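Local atomic coordinates of putative pyrazinamidase/nicotinamidase (Streptococcus mutans, PDB entry 3S2S), a protein that binds zinc and, as a putative nicotinamidase/pyrazinamidase of the isochorismatase family, probably hydrolyses nicotinamide to nicotinic acid and pyrazinamide to pyrazinoic acid. Residues 60-71 with 188-196. Sequence-based numbering, arbitrary orientation.
Sequences PAQAISKAIAQV and VQSAVASLS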
ATOM      1  N   PRO A  60     -18.208  -4.306 -29.541  1.00 27.97           N
ATOM      2  CA  PRO A  60     -17.750  -3.011 -29.022  1.00 26.25           C
ATOM      3  C   PRO A  60     -16.251  -3.014 -28.714  1.00 26.47           C
ATOM      4  O   PRO A  60     -15.578  -2.003 -28.921  1.00 24.62           O
ATOM      5  CB  PRO A  60     -18.548  -2.846 -27.719  1.00 28.44           C
ATOM      6  CG  PRO A  60     -19.752  -3.680 -27.911  1.00 32.07           C
ATOM      7  CD  PRO A  60     -19.350  -4.840 -28.779  1.00 31.41           C
ATOM      8  N   ALA A  61     -15.732  -4.128 -28.214  1.00 24.68           N
ATOM      9  CA  ALA A  61     -14.298  -4.183 -27.905  1.00 24.31           C
ATOM     10  C   ALA A  61     -13.483  -4.280 -29.189  1.00 24.03           C
ATOM     11  O   ALA A  61     -12.419  -3.668 -29.311  1.00 23.54           O
ATOM     12  CB  ALA A  61     -13.978  -5.350 -26.975  1.00 23.42           C
ATOM     13  N   GLN A  62     -14.002  -5.016 -30.178  1.00 22.87           N
ATOM     14  CA  GLN A  62     -13.273  -5.143 -31.441  1.00 21.00           C
ATOM     15  C   GLN A  62     -13.226  -3.798 -32.150  1.00 27.51           C
ATOM     16  O   GLN A  62     -12.281  -3.496 -32.872  1.00 25.50           O
ATOM     17  CB  GLN A  62     -13.931  -6.191 -32.344  1.00 26.40           C
ATOM     18  CG  GLN A  62     -13.739  -7.628 -31.871  1.00 23.89           C
ATOM     19  CD  GLN A  62     -14.862  -8.538 -32.319  1.00 31.74           C
ATOM     20  OE1 GLN A  62     -15.490  -8.299 -33.353  1.00 35.61           O
ATOM     21  NE2 GLN A  62     -15.119  -9.594 -31.551  1.00 30.72           N
ATOM     22  N   ALA A  63     -14.249  -2.983 -31.919  1.00 25.53           N
ATOM     23  CA  ALA A  63     -14.367  -1.707 -32.606  1.00 26.88           C
ATOM     24  C   ALA A  63     -13.201  -0.768 -32.321  1.00 26.66           C
ATOM     25  O   ALA A  63     -12.883   0.095 -33.151  1.00 27.90           O
ATOM     26  CB  ALA A  63     -15.696  -1.038 -32.274  1.00 27.03           C
ATOM     27  N   ILE A  64     -12.545  -0.934 -31.172  1.00 23.41           N
ATOM     28  CA  ILE A  64     -11.446  -0.039 -30.828  1.00 20.84           C
ATOM     29  C   ILE A  64     -10.072  -0.531 -31.253  1.00 21.98           C
ATOM     30  O   ILE A  64      -9.066   0.105 -30.939  1.00 22.54           O
ATOM     31  CB  ILE A  64     -11.417   0.312 -29.315  1.00 23.46           C
ATOM     32  CG1 ILE A  64     -11.054  -0.911 -28.457  1.00 21.55           C
ATOM     33  CG2 ILE A  64     -12.758   0.899 -28.891  1.00 25.98           C
ATOM     34  CD1 ILE A  64     -10.698  -0.538 -26.992  1.00 21.17           C
ATOM     35  N   SER A  65     -10.027  -1.643 -31.976  1.00 22.05           N
ATOM     36  CA  SER A  65      -8.740  -2.287 -32.258  1.00 26.63           C
ATOM     37  C   SER A  65      -7.735  -1.383 -32.993  1.00 26.77           C
ATOM     38  O   SER A  65      -6.561  -1.325 -32.636  1.00 25.09           O
ATOM     39  CB  SER A  65      -8.942  -3.610 -32.996  1.00 27.47           C
ATOM     40  OG  SER A  65      -7.693  -4.200 -33.305  1.00 27.35           O
ATOM     41  N   LYS A  66      -8.185  -0.676 -34.022  1.00 25.62           N
ATOM     42  CA  LYS A  66      -7.276   0.207 -34.752  1.00 24.07           C
ATOM     43  C   LYS A  66      -6.882   1.410 -33.900  1.00 24.85           C
ATOM     44  O   LYS A  66      -5.712   1.791 -33.850  1.00 25.98           O
ATOM     45  CB  LYS A  66      -7.931   0.687 -36.050  1.00 28.48           C
ATOM     46  CG  LYS A  66      -8.624  -0.425 -36.814  1.00 47.23           C
ATOM     47  CD  LYS A  66      -7.953  -0.714 -38.145  1.00 62.61           C
ATOM     48  CE  LYS A  66      -8.214   0.390 -39.160  1.00 72.67           C
ATOM     49  NZ  LYS A  66      -7.737   0.025 -40.527  1.00 76.24           N
ATOM     50  N   ALA A  67      -7.857   2.000 -33.214  1.00 23.81           N
ATOM     51  CA  ALA A  67      -7.599   3.190 -32.411  1.00 22.90           C
ATOM     52  C   ALA A  67      -6.618   2.902 -31.272  1.00 23.62           C
ATOM     53  O   ALA A  67      -5.725   3.701 -30.998  1.00 22.67           O
ATOM     54  CB  ALA A  67      -8.898   3.742 -31.826  1.00 23.38           C
ATOM     55  N   ILE A  68      -6.813   1.783 -30.582  1.00 21.73           N
ATOM     56  CA  ILE A  68      -5.964   1.518 -29.427  1.00 17.60           C
ATOM     57  C   ILE A  68      -4.540   1.246 -29.918  1.00 20.43           C
ATOM     58  O   ILE A  68      -3.579   1.652 -29.284  1.00 21.51           O
ATOM     59  CB  ILE A  68      -6.518   0.376 -28.509  1.00 17.79           C
ATOM     60  CG1 ILE A  68      -5.753   0.338 -27.180  1.00 19.42           C
ATOM     61  CG2 ILE A  68      -6.452  -0.987 -29.214  1.00 19.98           C
ATOM     62  CD1 ILE A  68      -6.365  -0.637 -26.182  1.00 19.29           C
ATOM     63  N   ALA A  69      -4.392   0.591 -31.072  1.00 20.29           N
ATOM     64  CA  ALA A  69      -3.045   0.410 -31.615  1.00 23.10           C
ATOM     65  C   ALA A  69      -2.410   1.751 -31.987  1.00 24.58           C
ATOM     66  O   ALA A  69      -1.240   2.013 -31.686  1.00 24.33           O
ATOM     67  CB  ALA A  69      -3.051  -0.552 -32.823  1.00 23.17           C
ATOM     68  N   GLN A  70      -3.180   2.608 -32.640  1.00 26.02           N
ATOM     69  CA  GLN A  70      -2.641   3.886 -33.084  1.00 24.70           C
ATOM     70  C   GLN A  70      -2.248   4.783 -31.926  1.00 23.67           C
ATOM     71  O   GLN A  70      -1.205   5.434 -31.971  1.00 24.19           O
ATOM     72  CB  GLN A  70      -3.625   4.594 -34.013  1.00 26.41           C
ATOM     73  CG  GLN A  70      -3.693   3.934 -35.363  1.00 40.39           C
ATOM     74  CD  GLN A  70      -4.835   4.449 -36.211  1.00 51.89           C
ATOM     75  OE1 GLN A  70      -5.802   5.020 -35.701  1.00 52.58           O
ATOM     76  NE2 GLN A  70      -4.733   4.239 -37.515  1.00 53.56           N
ATOM     77  N   VAL A  71      -3.064   4.807 -30.878  1.00 23.17           N
ATOM     78  CA  VAL A  71      -2.750   5.685 -29.759  1.00 20.91           C
ATOM     79  C   VAL A  71      -1.537   5.170 -28.995  1.00 22.07           C
ATOM     80  O   VAL A  71      -0.763   5.952 -28.470  1.00 23.96           O
ATOM     81  CB  VAL A  71      -3.962   5.950 -28.831  1.00 30.22           C
ATOM     82  CG1 VAL A  71      -4.300   4.737 -28.027  1.00 32.50           C
ATOM     83  CG2 VAL A  71      -3.683   7.146 -27.907  1.00 35.00           C
ATOM     84  N   VAL A 188      -8.452   7.654 -22.979  1.00 22.51           N
ATOM     85  CA  VAL A 188      -8.648   7.896 -24.403  1.00 21.99           C
ATOM     86  C   VAL A 188      -9.977   7.265 -24.801  1.00 24.71           C
ATOM     87  O   VAL A 188     -10.088   6.047 -24.846  1.00 19.10           O
ATOM     88  CB  VAL A 188      -7.505   7.269 -25.225  1.00 26.11           C
ATOM     89  CG1 VAL A 188      -7.704   7.513 -26.745  1.00 24.90           C
ATOM     90  CG2 VAL A 188      -6.151   7.798 -24.734  1.00 24.86           C
ATOM     91  N   GLN A 189     -11.002   8.085 -25.044  1.00 22.35           N
ATOM     92  CA  GLN A 189     -12.344   7.536 -25.206  1.00 22.65           C
ATOM     93  C   GLN A 189     -12.451   6.530 -26.352  1.00 22.70           C
ATOM     94  O   GLN A 189     -13.183   5.538 -26.253  1.00 23.61           O
ATOM     95  CB  GLN A 189     -13.404   8.647 -25.374  1.00 24.42           C
ATOM     96  CG  GLN A 189     -14.819   8.073 -25.503  1.00 27.92           C
ATOM     97  CD  GLN A 189     -15.921   9.111 -25.337  1.00 42.41           C
ATOM     98  OE1 GLN A 189     -15.665  10.265 -24.992  1.00 45.64           O
ATOM     99  NE2 GLN A 189     -17.162   8.692 -25.570  1.00 43.17           N
ATOM    100  N   SER A 190     -11.722   6.782 -27.437  1.00 18.89           N
ATOM    101  CA  SER A 190     -11.806   5.924 -28.620  1.00 21.89           C
ATOM    102  C   SER A 190     -11.024   4.632 -28.436  1.00 22.69           C
ATOM    103  O   SER A 190     -11.036   3.758 -29.303  1.00 22.92           O
ATOM    104  CB  SER A 190     -11.272   6.677 -29.842  1.00 27.28           C
ATOM    105  OG  SER A 190      -9.899   7.002 -29.674  1.00 32.32           O
ATOM    106  N   ALA A 191     -10.346   4.511 -27.296  1.00 19.62           N
ATOM    107  CA  ALA A 191      -9.507   3.333 -27.050  1.00 18.76           C
ATOM    108  C   ALA A 191      -9.835   2.631 -25.729  1.00 19.38           C
ATOM    109  O   ALA A 191      -8.974   1.968 -25.142  1.00 19.57           O
ATOM    110  CB  ALA A 191      -8.044   3.731 -27.088  1.00 19.67           C
ATOM    111  N   VAL A 192     -11.071   2.775 -25.264  1.00 17.59           N
ATOM    112  CA  VAL A 192     -11.584   1.976 -24.148  1.00 16.48           C
ATOM    113  C   VAL A 192     -12.954   1.473 -24.551  1.00 20.03           C
ATOM    114  O   VAL A 192     -13.620   2.101 -25.383  1.00 21.27           O
ATOM    115  CB  VAL A 192     -11.702   2.758 -22.803  1.00 20.58           C
ATOM    116  CG1 VAL A 192     -10.322   3.089 -22.246  1.00 19.68           C
ATOM    117  CG2 VAL A 192     -12.553   4.018 -22.951  1.00 21.24           C
ATOM    118  N   ALA A 193     -13.367   0.331 -24.007  1.00 18.15           N
ATOM    119  CA  ALA A 193     -14.696  -0.209 -24.326  1.00 19.70           C
ATOM    120  C   ALA A 193     -15.227  -1.156 -23.261  1.00 18.26           C
ATOM    121  O   ALA A 193     -14.461  -1.720 -22.493  1.00 19.80           O
ATOM    122  CB  ALA A 193     -14.674  -0.923 -25.684  1.00 24.74           C
ATOM    123  N   SER A 194     -16.547  -1.338 -23.224  1.00 21.24           N
ATOM    124  CA  SER A 194     -17.136  -2.378 -22.386  1.00 22.40           C
ATOM    125  C   SER A 194     -18.216  -3.108 -23.182  1.00 24.29           C
ATOM    126  O   SER A 194     -18.610  -2.656 -24.252  1.00 22.75           O
ATOM    127  CB  SER A 194     -17.787  -1.775 -21.130  1.00 27.68           C
ATOM    128  OG  SER A 194     -18.248  -2.812 -20.258  1.00 32.84           O
ATOM    129  N   LEU A 195     -18.686  -4.229 -22.647  1.00 29.65           N
ATOM    130  CA  LEU A 195     -19.763  -4.976 -23.288  1.00 29.93           C
ATOM    131  C   LEU A 195     -21.034  -4.194 -23.086  1.00 33.40           C
ATOM    132  O   LEU A 195     -21.834  -3.999 -24.020  1.00 32.90           O
ATOM    133  CB  LEU A 195     -19.904  -6.361 -22.659  1.00 35.94           C
ATOM    134  CG  LEU A 195     -20.804  -7.331 -23.429  1.00 49.67           C
ATOM    135  CD1 LEU A 195     -20.470  -8.765 -23.071  1.00 55.91           C
ATOM    136  CD2 LEU A 195     -22.278  -7.053 -23.185  1.00 55.48           C
ATOM    137  N   SER A 196     -21.207  -3.758 -21.842  1.00 34.45           N
ATOM    138  CA  SER A 196     -22.351  -2.954 -21.435  1.00 32.58           C
ATOM    139  C   SER A 196     -22.116  -1.489 -21.764  1.00 30.61           C
ATOM    140  O   SER A 196     -21.275  -0.844 -21.150  1.00 30.42           O
ATOM    141  CB  SER A 196     -22.567  -3.085 -19.926  1.00 32.62           C
ATOM    142  OG  SER A 196     -23.534  -2.146 -19.483  1.00 32.06           O
TER
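The two segments run in opposite senses, Ala61 facing Ala193 (CA to CA 5.4 Å) and Ile68 facing Ala191 (CA to CA 4.6 Å). Segment 60-71 joins two helical pieces through a type I turn from Gln62 to Ser65; segment 188-196 leaves the strand ending at Val188, rounds a corner through two overlapping type I turns and continues through the short strand 192-193. Small side chains at Ala61, Ala191 and Ala193 are consistent with this close approach, and the contact is held by packing alone. The methyl of Ala191 sits against the first turn of helix 65-77, with its CB 3.8 Å from Ile68 CA, and is flanked by Val71 CG1 at 4.0 Å. The other branch of Val71, CG2, lies anti to the backbone N and meets Val188 CG2 tip to tip at 4.1 Å.

Ile64, in the turn, fills the middle. Its CG1 stands between the backbone N and carbonyl carbon (chi1 68°), and the extended chain beyond it lays CD1 against the peptide between Ala191 and Val192, 3.5 Å from Ala191 C. The second branch, CG2, rests 3.4 Å from Ser190 O, a carbonyl that Ala67 CB also touches. Farther along, Ala193 CB packs against the backbone of the 59-62 helix, 3.5 Å from Pro60 O, while Pro60 CB covers Ser194 O.

Ser194, directed away from segment 60-71, hydrogen-bonds through OG to Asp168 OD1. Thr163 of strand 159-165 touches Ile68, Val71 and Ala191, and Ala191 and Ala193 form backbone hydrogen bonds with Gly164. This helix-on-sheet packing, characteristic of the isochorismatase alpha/beta fold, joins the start of helix 65-77 to the chain leaving strand 184-188 beside strand 159-165, with helices 167-180 and 197-209 touching Val192 and Ser194.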